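Local coordinates for protein Hia (Haemophilus influenzae, PDB 1S7M) that probably mediates adhesion of the bacterium to host cells, as a homotrimeric outer-membrane autotransporter of which this is a probable binding region, at residues 12-24 / 30-42. Residues are numbered along the deposited sequence; the frame is centred on the assembly and turned at random.
Sequences EINKDGLTITPAN and NANTISVTKDGIS
L18 and V36 exchange both backbone bonds as a hydrogen-bonded antiparallel pair, L18 N to V36 O and V36 N to L18 O, each 3.0 Å. I20 and I34 repeat the exchange, and the bond from I20 N to I34 O, at 2.7 Å, is the shortest across the strands. These four bonds, with N-H angles of 163° to 175°, satisfy every backbone N and O of the two pairs that faces the neighbouring strand. T19 and S35 form the intervening non-hydrogen-bonded pair, their CA atoms 4.4 Å apart. Strands 17-21 and 34-37 are the central two of a four-stranded antiparallel meander, 10-14, 17-21, 34-37 and 40-43, whose ladder another subunit of the trimer continues in parallel beside I41 and S42. The face carrying L18, I20, I34 and V36 turns into the trimer: I20 CB lies 4.1 Å from I34 CB, and V36 packs on L18 of the second subunit and V36 of the third. At the turn end, D16 O takes K38 N at 2.9 Å, though the bond is clearly less straight. Beyond this bond the D16 and K38 side chains lie side by side, pointing the same way, OD1 of D16 against CD of K38 at 3.2 Å, and the K38 chain bends at its last torsion (chi4 -53°) to bring NZ to 3.6 Å from D16 OD2. NZ also bridges to D39 OD2, so one ammonium is shared by two carboxylates. T37 OG1 accepts from D39 N in an ST turn, while buried T33 OG1 has no partner in the model.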
# COMPACT_ATOMS: atom_id res chain seq x y z
N GLU A 12 17.27 -16.86 -24.92
CA GLU A 12 18.55 -17.49 -24.62
C GLU A 12 18.53 -18.18 -23.27
O GLU A 12 17.94 -17.68 -22.31
CB GLU A 12 19.67 -16.45 -24.59
CG GLU A 12 19.92 -15.77 -25.91
CD GLU A 12 21.29 -15.10 -25.97
OE1 GLU A 12 22.15 -15.41 -25.11
OE2 GLU A 12 21.50 -14.27 -26.89
N ILE A 13 19.17 -19.35 -23.22
CA ILE A 13 19.30 -20.13 -22.01
C ILE A 13 20.80 -20.32 -21.81
O ILE A 13 21.50 -20.80 -22.70
CB ILE A 13 18.66 -21.51 -22.13
CG1 ILE A 13 17.15 -21.38 -22.32
CG2 ILE A 13 18.95 -22.33 -20.90
CD1 ILE A 13 16.46 -22.69 -22.58
N ASN A 14 21.30 -19.90 -20.65
CA ASN A 14 22.71 -20.06 -20.34
C ASN A 14 22.82 -20.52 -18.90
O ASN A 14 21.82 -20.88 -18.29
CB ASN A 14 23.49 -18.76 -20.55
CG ASN A 14 23.08 -17.68 -19.57
OD1 ASN A 14 23.02 -17.92 -18.36
ND2 ASN A 14 22.81 -16.49 -20.08
N LYS A 15 24.04 -20.51 -18.37
CA LYS A 15 24.29 -20.95 -17.00
C LYS A 15 23.46 -20.23 -15.93
O LYS A 15 23.04 -20.85 -14.94
CB LYS A 15 25.78 -20.79 -16.68
CG LYS A 15 26.28 -19.34 -16.80
CD LYS A 15 27.75 -19.22 -16.41
CE LYS A 15 28.25 -17.79 -16.65
NZ LYS A 15 29.72 -17.66 -16.40
N ASP A 16 23.22 -18.93 -16.14
CA ASP A 16 22.48 -18.09 -15.20
C ASP A 16 20.96 -18.03 -15.32
O ASP A 16 20.28 -17.63 -14.36
CB ASP A 16 23.01 -16.66 -15.26
CG ASP A 16 24.47 -16.57 -14.89
OD1 ASP A 16 24.93 -17.42 -14.10
OD2 ASP A 16 25.14 -15.65 -15.39
N GLY A 17 20.42 -18.39 -16.48
CA GLY A 17 18.98 -18.35 -16.62
C GLY A 17 18.40 -18.31 -18.01
O GLY A 17 19.00 -18.79 -18.98
N LEU A 18 17.22 -17.72 -18.09
CA LEU A 18 16.46 -17.57 -19.32
C LEU A 18 16.22 -16.10 -19.64
O LEU A 18 15.59 -15.40 -18.85
CB LEU A 18 15.10 -18.27 -19.15
CG LEU A 18 14.10 -18.28 -20.31
CD1 LEU A 18 14.59 -19.24 -21.38
CD2 LEU A 18 12.74 -18.75 -19.81
N THR A 19 16.70 -15.63 -20.78
CA THR A 19 16.49 -14.24 -21.19
C THR A 19 15.79 -14.14 -22.57
O THR A 19 16.19 -14.81 -23.52
CB THR A 19 17.82 -13.46 -21.29
OG1 THR A 19 18.53 -13.55 -20.05
CG2 THR A 19 17.56 -12.01 -21.58
N ILE A 20 14.75 -13.32 -22.65
CA ILE A 20 14.03 -13.09 -23.90
C ILE A 20 14.31 -11.65 -24.31
O ILE A 20 14.03 -10.72 -23.55
CB ILE A 20 12.48 -13.21 -23.76
CG1 ILE A 20 12.03 -14.66 -23.54
CG2 ILE A 20 11.82 -12.73 -25.04
CD1 ILE A 20 12.19 -15.19 -22.15
N THR A 21 14.86 -11.47 -25.50
CA THR A 21 15.13 -10.14 -26.01
C THR A 21 14.07 -9.87 -27.07
O THR A 21 13.98 -10.59 -28.06
CB THR A 21 16.53 -10.07 -26.64
OG1 THR A 21 17.50 -10.53 -25.69
CG2 THR A 21 16.85 -8.65 -27.05
N PRO A 22 13.25 -8.84 -26.86
CA PRO A 22 12.19 -8.47 -27.81
C PRO A 22 12.76 -8.16 -29.19
O PRO A 22 13.97 -7.95 -29.34
CB PRO A 22 11.55 -7.24 -27.18
CG PRO A 22 11.83 -7.41 -25.73
CD PRO A 22 13.25 -7.91 -25.72
N ALA A 23 11.89 -8.11 -30.20
CA ALA A 23 12.35 -7.82 -31.55
C ALA A 23 13.02 -6.46 -31.63
O ALA A 23 13.67 -6.15 -32.62
CB ALA A 23 11.17 -7.87 -32.53
N ASN A 24 12.89 -5.65 -30.58
CA ASN A 24 13.47 -4.32 -30.56
C ASN A 24 14.76 -4.12 -29.75
O ASN A 24 15.12 -2.99 -29.42
CB ASN A 24 12.42 -3.31 -30.10
N ASN A 30 19.69 -4.03 -20.16
CA ASN A 30 18.79 -5.17 -20.31
C ASN A 30 17.36 -4.86 -19.85
O ASN A 30 16.56 -5.78 -19.60
CB ASN A 30 19.34 -6.35 -19.51
CG ASN A 30 20.51 -7.02 -20.20
OD1 ASN A 30 21.42 -6.36 -20.71
ND2 ASN A 30 20.50 -8.35 -20.21
N ALA A 31 17.03 -3.58 -19.76
CA ALA A 31 15.72 -3.12 -19.31
C ALA A 31 14.54 -3.64 -20.12
O ALA A 31 13.48 -3.88 -19.55
CB ALA A 31 15.68 -1.60 -19.27
N ASN A 32 14.72 -3.79 -21.43
CA ASN A 32 13.63 -4.29 -22.28
C ASN A 32 13.56 -5.79 -22.24
O ASN A 32 12.60 -6.39 -22.71
CB ASN A 32 13.82 -3.86 -23.72
CG ASN A 32 13.26 -2.49 -23.99
OD1 ASN A 32 12.16 -2.16 -23.55
ND2 ASN A 32 14.00 -1.68 -24.73
N THR A 33 14.58 -6.40 -21.66
CA THR A 33 14.66 -7.84 -21.55
C THR A 33 13.65 -8.43 -20.58
O THR A 33 13.31 -7.83 -19.57
CB THR A 33 16.08 -8.25 -21.09
OG1 THR A 33 16.96 -8.28 -22.21
CG2 THR A 33 16.05 -9.60 -20.42
N ILE A 34 13.15 -9.61 -20.90
CA ILE A 34 12.23 -10.31 -20.02
C ILE A 34 13.09 -11.50 -19.57
O ILE A 34 13.56 -12.29 -20.40
CB ILE A 34 11.01 -10.85 -20.76
CG1 ILE A 34 10.46 -9.79 -21.72
CG2 ILE A 34 9.96 -11.31 -19.74
CD1 ILE A 34 9.89 -8.61 -21.07
N SER A 35 13.30 -11.63 -18.27
CA SER A 35 14.16 -12.72 -17.82
C SER A 35 13.92 -13.26 -16.44
O SER A 35 13.40 -12.57 -15.57
CB SER A 35 15.61 -12.27 -17.90
OG SER A 35 15.86 -11.26 -16.94
N VAL A 36 14.31 -14.52 -16.28
CA VAL A 36 14.25 -15.26 -15.03
C VAL A 36 15.65 -15.85 -14.88
O VAL A 36 15.99 -16.87 -15.51
CB VAL A 36 13.22 -16.40 -15.07
CG1 VAL A 36 13.34 -17.23 -13.81
CG2 VAL A 36 11.82 -15.83 -15.15
N THR A 37 16.48 -15.19 -14.08
CA THR A 37 17.85 -15.62 -13.86
C THR A 37 18.15 -15.75 -12.37
O THR A 37 17.29 -15.48 -11.52
CB THR A 37 18.87 -14.61 -14.44
OG1 THR A 37 18.90 -13.44 -13.61
CG2 THR A 37 18.48 -14.21 -15.86
N LYS A 38 19.38 -16.16 -12.08
CA LYS A 38 19.84 -16.35 -10.72
C LYS A 38 19.83 -15.02 -9.96
O LYS A 38 19.79 -15.00 -8.73
CB LYS A 38 21.25 -16.94 -10.73
CG LYS A 38 22.32 -15.98 -11.24
CD LYS A 38 23.68 -16.66 -11.31
CE LYS A 38 24.81 -15.66 -11.12
NZ LYS A 38 24.73 -14.49 -12.04
N ASP A 39 19.86 -13.93 -10.70
CA ASP A 39 19.85 -12.60 -10.10
C ASP A 39 18.42 -12.10 -9.95
O ASP A 39 18.21 -10.98 -9.53
CB ASP A 39 20.60 -11.60 -10.98
CG ASP A 39 22.06 -11.95 -11.15
OD1 ASP A 39 22.67 -11.41 -12.09
OD2 ASP A 39 22.60 -12.74 -10.34
N GLY A 40 17.44 -12.92 -10.32
CA GLY A 40 16.08 -12.46 -10.19
C GLY A 40 15.25 -12.48 -11.46
O GLY A 40 15.57 -13.20 -12.41
N ILE A 41 14.19 -11.68 -11.47
CA ILE A 41 13.27 -11.64 -12.60
C ILE A 41 13.07 -10.24 -13.15
O ILE A 41 12.87 -9.30 -12.39
CB ILE A 41 11.92 -12.22 -12.17
CG1 ILE A 41 12.13 -13.68 -11.75
CG2 ILE A 41 10.88 -12.08 -13.28
CD1 ILE A 41 10.92 -14.32 -11.08
N SER A 42 13.14 -10.10 -14.47
CA SER A 42 12.92 -8.81 -15.12
C SER A 42 11.72 -8.94 -16.03
O SER A 42 11.62 -9.90 -16.80
CB SER A 42 14.12 -8.40 -15.96
OG SER A 42 13.76 -7.29 -16.76